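Local atomic coordinates of racemase, putative (Roseobacter denitrificans, PDB entry 3TCS), a protein that binds magnesium in a TIM-barrel domain of the enolase superfamily and is probably a racemase-like or hydro-lyase enzyme. Residues K121-R135 and E357-W369. Sequence-based numbering, arbitrary orientation.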
loop_
_atom_site.group_PDB
_atom_site.type_symbol
_atom_site.label_atom_id
_atom_site.label_comp_id
_atom_site.label_asym_id
_atom_site.label_seq_id
_atom_site.Cartn_x
_atom_site.Cartn_y
_atom_site.Cartn_z
ATOM N N LYS B 121 19.164 20.702 -20.232
ATOM C CA LYS B 121 18.292 19.942 -21.127
ATOM C C LYS B 121 16.943 19.630 -20.506
ATOM O O LYS B 121 16.828 19.506 -19.287
ATOM C CB LYS B 121 18.934 18.601 -21.476
ATOM C CG LYS B 121 20.320 18.664 -22.072
ATOM C CD LYS B 121 20.875 17.257 -22.174
ATOM C CE LYS B 121 22.268 17.241 -22.762
ATOM N NZ LYS B 121 22.805 15.852 -22.747
ATOM N N PRO B 122 15.895 19.511 -21.338
ATOM C CA PRO B 122 14.586 19.185 -20.766
ATOM C C PRO B 122 14.710 17.730 -20.312
ATOM O O PRO B 122 15.535 16.985 -20.849
ATOM C CB PRO B 122 13.634 19.347 -21.953
ATOM C CG PRO B 122 14.509 19.031 -23.142
ATOM C CD PRO B 122 15.804 19.727 -22.794
ATOM N N VAL B 123 13.923 17.324 -19.324
ATOM C CA VAL B 123 13.996 15.949 -18.839
ATOM C C VAL B 123 13.824 14.939 -19.975
ATOM O O VAL B 123 14.499 13.908 -20.002
ATOM C CB VAL B 123 12.939 15.695 -17.738
ATOM C CG1 VAL B 123 12.900 14.214 -17.362
ATOM C CG2 VAL B 123 13.285 16.528 -16.506
ATOM N N ALA B 124 12.936 15.243 -20.918
ATOM C CA ALA B 124 12.693 14.357 -22.055
ATOM C C ALA B 124 13.997 13.993 -22.757
ATOM O O ALA B 124 14.173 12.858 -23.197
ATOM C CB ALA B 124 11.740 15.015 -23.045
ATOM N N GLU B 125 14.904 14.960 -22.874
ATOM C CA GLU B 125 16.192 14.713 -23.515
ATOM C C GLU B 125 17.113 13.904 -22.608
ATOM O O GLU B 125 17.850 13.038 -23.076
ATOM C CB GLU B 125 16.866 16.034 -23.900
ATOM C CG GLU B 125 16.363 16.593 -25.225
ATOM C CD GLU B 125 17.062 17.875 -25.634
ATOM O OE1 GLU B 125 18.103 18.209 -25.031
ATOM O OE2 GLU B 125 16.569 18.547 -26.568
ATOM N N VAL B 126 17.067 14.183 -21.311
ATOM C CA VAL B 126 17.902 13.450 -20.364
ATOM C C VAL B 126 17.513 11.974 -20.431
ATOM O O VAL B 126 18.351 11.088 -20.283
ATOM C CB VAL B 126 17.701 13.965 -18.921
ATOM C CG1 VAL B 126 18.583 13.181 -17.962
ATOM C CG2 VAL B 126 18.036 15.446 -18.844
ATOM N N LEU B 127 16.231 11.724 -20.675
ATOM C CA LEU B 127 15.702 10.368 -20.765
ATOM C C LEU B 127 15.964 9.702 -22.114
ATOM O O LEU B 127 15.527 8.572 -22.348
ATOM C CB LEU B 127 14.194 10.378 -20.497
ATOM C CG LEU B 127 13.726 10.724 -19.082
ATOM C CD1 LEU B 127 12.211 10.840 -19.075
ATOM C CD2 LEU B 127 14.185 9.652 -18.102
ATOM N N GLY B 128 16.659 10.400 -23.004
ATOM C CA GLY B 128 16.965 9.838 -24.311
ATOM C C GLY B 128 16.006 10.248 -25.414
ATOM O O GLY B 128 16.116 9.774 -26.547
ATOM N N GLY B 129 15.070 11.135 -25.092
ATOM C CA GLY B 129 14.105 11.583 -26.076
ATOM C C GLY B 129 14.387 12.978 -26.599
ATOM O O GLY B 129 15.507 13.472 -26.495
ATOM N N THR B 130 13.366 13.617 -27.158
ATOM C CA THR B 130 13.515 14.964 -27.708
ATOM C C THR B 130 12.299 15.829 -27.403
ATOM O O THR B 130 11.200 15.320 -27.214
ATOM C CB THR B 130 13.686 14.923 -29.241
ATOM O OG1 THR B 130 12.549 14.278 -29.831
ATOM C CG2 THR B 130 14.947 14.160 -29.621
ATOM N N PRO B 131 12.483 17.160 -27.345
ATOM C CA PRO B 131 11.336 18.026 -27.063
ATOM C C PRO B 131 10.435 18.027 -28.289
ATOM O O PRO B 131 10.885 17.703 -29.390
ATOM C CB PRO B 131 11.984 19.385 -26.808
ATOM C CG PRO B 131 13.165 19.363 -27.723
ATOM C CD PRO B 131 13.711 17.954 -27.526
ATOM N N GLY B 132 9.170 18.383 -28.110
ATOM C CA GLY B 132 8.261 18.394 -29.240
ATOM C C GLY B 132 6.813 18.219 -28.831
ATOM O O GLY B 132 6.482 18.287 -27.649
ATOM N N LEU B 133 5.951 17.975 -29.814
ATOM C CA LEU B 133 4.525 17.813 -29.565
ATOM C C LEU B 133 4.101 16.392 -29.214
ATOM O O LEU B 133 4.726 15.417 -29.632
ATOM C CB LEU B 133 3.736 18.276 -30.797
ATOM C CG LEU B 133 3.937 19.735 -31.201
ATOM C CD1 LEU B 133 3.337 19.973 -32.582
ATOM C CD2 LEU B 133 3.297 20.640 -30.161
ATOM N N ILE B 134 3.031 16.293 -28.430
ATOM C CA ILE B 134 2.471 15.006 -28.034
ATOM C C ILE B 134 0.969 15.131 -28.231
ATOM O O ILE B 134 0.342 16.054 -27.704
ATOM C CB ILE B 134 2.720 14.672 -26.540
ATOM C CG1 ILE B 134 4.208 14.777 -26.200
ATOM C CG2 ILE B 134 2.229 13.262 -26.243
ATOM C CD1 ILE B 134 4.655 16.183 -25.841
ATOM N N ARG B 135 0.389 14.221 -29.003
ATOM C CA ARG B 135 -1.048 14.260 -29.233
ATOM C C ARG B 135 -1.745 13.973 -27.908
ATOM O O ARG B 135 -1.341 13.079 -27.175
ATOM C CB ARG B 135 -1.451 13.209 -30.263
ATOM C CG ARG B 135 -2.936 13.184 -30.552
ATOM C CD ARG B 135 -3.289 11.973 -31.390
ATOM N NE ARG B 135 -4.721 11.897 -31.660
ATOM C CZ ARG B 135 -5.326 10.803 -32.106
ATOM N NH1 ARG B 135 -4.622 9.700 -32.324
ATOM N NH2 ARG B 135 -6.631 10.815 -32.342
ATOM N N GLU B 357 -2.187 23.023 -28.696
ATOM C CA GLU B 357 -2.025 23.485 -30.071
ATOM C C GLU B 357 -2.616 22.407 -30.975
ATOM O O GLU B 357 -2.020 21.346 -31.153
ATOM C CB GLU B 357 -0.537 23.675 -30.406
ATOM C CG GLU B 357 0.248 24.471 -29.370
ATOM C CD GLU B 357 1.716 24.644 -29.738
ATOM O OE1 GLU B 357 2.541 24.748 -28.807
ATOM O OE2 GLU B 357 2.044 24.691 -30.949
ATOM N N ASP B 358 -3.792 22.678 -31.528
ATOM C CA ASP B 358 -4.469 21.730 -32.408
ATOM C C ASP B 358 -4.425 20.299 -31.864
ATOM O O ASP B 358 -3.904 19.391 -32.509
ATOM C CB ASP B 358 -3.854 21.783 -33.807
ATOM C CG ASP B 358 -4.643 20.973 -34.821
ATOM O OD1 ASP B 358 -5.889 21.098 -34.852
ATOM O OD2 ASP B 358 -4.016 20.216 -35.593
ATOM N N GLY B 359 -4.961 20.113 -30.661
ATOM C CA GLY B 359 -5.005 18.793 -30.056
ATOM C C GLY B 359 -3.689 18.233 -29.551
ATOM O O GLY B 359 -3.617 17.070 -29.165
ATOM N N HIS B 360 -2.645 19.056 -29.550
ATOM C CA HIS B 360 -1.339 18.616 -29.081
ATOM C C HIS B 360 -0.816 19.469 -27.938
ATOM O O HIS B 360 -1.054 20.677 -27.894
ATOM C CB HIS B 360 -0.312 18.663 -30.219
ATOM C CG HIS B 360 -0.517 17.616 -31.269
ATOM N ND1 HIS B 360 -1.595 17.621 -32.126
ATOM C CD2 HIS B 360 0.217 16.524 -31.594
ATOM C CE1 HIS B 360 -1.519 16.578 -32.934
ATOM N NE2 HIS B 360 -0.428 15.895 -32.631
ATOM N N ALA B 361 -0.104 18.826 -27.016
ATOM C CA ALA B 361 0.516 19.515 -25.892
ATOM C C ALA B 361 1.980 19.619 -26.311
ATOM O O ALA B 361 2.401 18.937 -27.249
ATOM C CB ALA B 361 0.380 18.693 -24.621
ATOM N N ARG B 362 2.766 20.450 -25.635
ATOM C CA ARG B 362 4.157 20.597 -26.036
ATOM C C ARG B 362 5.195 20.543 -24.930
ATOM O O ARG B 362 5.038 21.160 -23.879
ATOM C CB ARG B 362 4.344 21.915 -26.801
ATOM C CG ARG B 362 5.780 22.188 -27.240
ATOM C CD ARG B 362 5.976 23.645 -27.664
ATOM N NE ARG B 362 5.293 23.990 -28.911
ATOM C CZ ARG B 362 5.718 23.653 -30.126
ATOM N NH1 ARG B 362 6.835 22.949 -30.280
ATOM N NH2 ARG B 362 5.025 24.028 -31.197
ATOM N N VAL B 363 6.255 19.785 -25.181
ATOM C CA VAL B 363 7.379 19.707 -24.256
ATOM C C VAL B 363 8.382 20.664 -24.881
ATOM O O VAL B 363 8.783 20.481 -26.036
ATOM C CB VAL B 363 8.012 18.299 -24.208
ATOM C CG1 VAL B 363 9.325 18.354 -23.429
ATOM C CG2 VAL B 363 7.055 17.319 -23.554
ATOM N N THR B 364 8.773 21.693 -24.141
ATOM C CA THR B 364 9.718 22.670 -24.660
ATOM C C THR B 364 11.153 22.262 -24.352
ATOM O O THR B 364 11.394 21.248 -23.698
ATOM C CB THR B 364 9.452 24.059 -24.061
ATOM O OG1 THR B 364 9.872 24.079 -22.693
ATOM C CG2 THR B 364 7.974 24.381 -24.127
ATOM N N ASP B 365 12.113 23.046 -24.827
ATOM C CA ASP B 365 13.507 22.720 -24.574
ATOM C C ASP B 365 14.035 23.382 -23.307
ATOM O O ASP B 365 15.233 23.373 -23.052
ATOM C CB ASP B 365 14.367 23.103 -25.781
ATOM C CG ASP B 365 14.020 24.461 -26.320
ATOM O OD1 ASP B 365 14.241 25.457 -25.606
ATOM O OD2 ASP B 365 13.510 24.528 -27.459
ATOM N N ALA B 366 13.136 23.949 -22.508
ATOM C CA ALA B 366 13.542 24.581 -21.254
ATOM C C ALA B 366 14.151 23.481 -20.383
ATOM O O ALA B 366 13.615 22.376 -20.312
ATOM C CB ALA B 366 12.330 25.204 -20.557
ATOM N N PRO B 367 15.286 23.764 -19.722
ATOM C CA PRO B 367 15.952 22.777 -18.864
ATOM C C PRO B 367 15.056 22.238 -17.750
ATOM O O PRO B 367 14.274 22.979 -17.158
ATOM C CB PRO B 367 17.151 23.553 -18.316
ATOM C CG PRO B 367 17.475 24.488 -19.447
ATOM C CD PRO B 367 16.099 24.990 -19.830
ATOM N N GLY B 368 15.183 20.947 -17.466
ATOM C CA GLY B 368 14.372 20.340 -16.428
ATOM C C GLY B 368 12.950 20.133 -16.905
ATOM O O GLY B 368 12.726 19.799 -18.066
ATOM N N TRP B 369 11.980 20.329 -16.017
ATOM C CA TRP B 369 10.589 20.153 -16.403
ATOM C C TRP B 369 10.135 21.337 -17.246
ATOM O O TRP B 369 9.203 21.219 -18.038
ATOM C CB TRP B 369 9.703 20.011 -15.165
ATOM C CG TRP B 369 10.009 18.779 -14.369
ATOM C CD1 TRP B 369 10.372 18.726 -13.059
ATOM C CD2 TRP B 369 9.975 17.423 -14.831
ATOM N NE1 TRP B 369 10.571 17.424 -12.671
ATOM C CE2 TRP B 369 10.333 16.601 -13.739
ATOM C CE3 TRP B 369 9.673 16.823 -16.060
ATOM C CZ2 TRP B 369 10.400 15.207 -13.838
ATOM C CZ3 TRP B 369 9.739 15.432 -16.160
ATOM C CH2 TRP B 369 10.099 14.643 -15.053
#
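Leu133 and Arg362 meet on one face of an antiparallel strand pair, where strand 360-363 pairs with the first residues of strand 132-139 of the TIM-barrel domain. CD2 of Leu133 sits over the centre of the Arg362 guanidinium, 3.8 Å above its plane. Arg362 leaves the backbone extended, then turns about its CG-CD bond (chi3 -69°), which brings the group side-on to Glu357: NE bonds OE1 at 2.9 Å and NH2 bonds OE2, both on the syn side of the carboxylate. A leucine in place of Arg362 would probably leave the Glu357 carboxylate without its paired charge and Leu133 CD2 without a flat surface to rest on. Farther along this face, the His360 ring lies against Arg135 CA, its rotation fixed by an in-plane ND1 bond to Asp358 O (2.9 Å), while the Arg135 guanidinium reaches away to Asp201. On the opposite face the contact between the strands is apolar: Ile134 CD1 packs on Val363 CG2 at 3.5 Å, and Val363 also touches Met319 and His320 of helix 314-322. Beyond the strands, Gly368 N bonds Lys121 O and Gly368 O receives Val123 N. There Val123 CG2 stands over the six-membered ring of Trp369 in a CH-pi contact, 3.6 Å from its centroid and 11° off the normal.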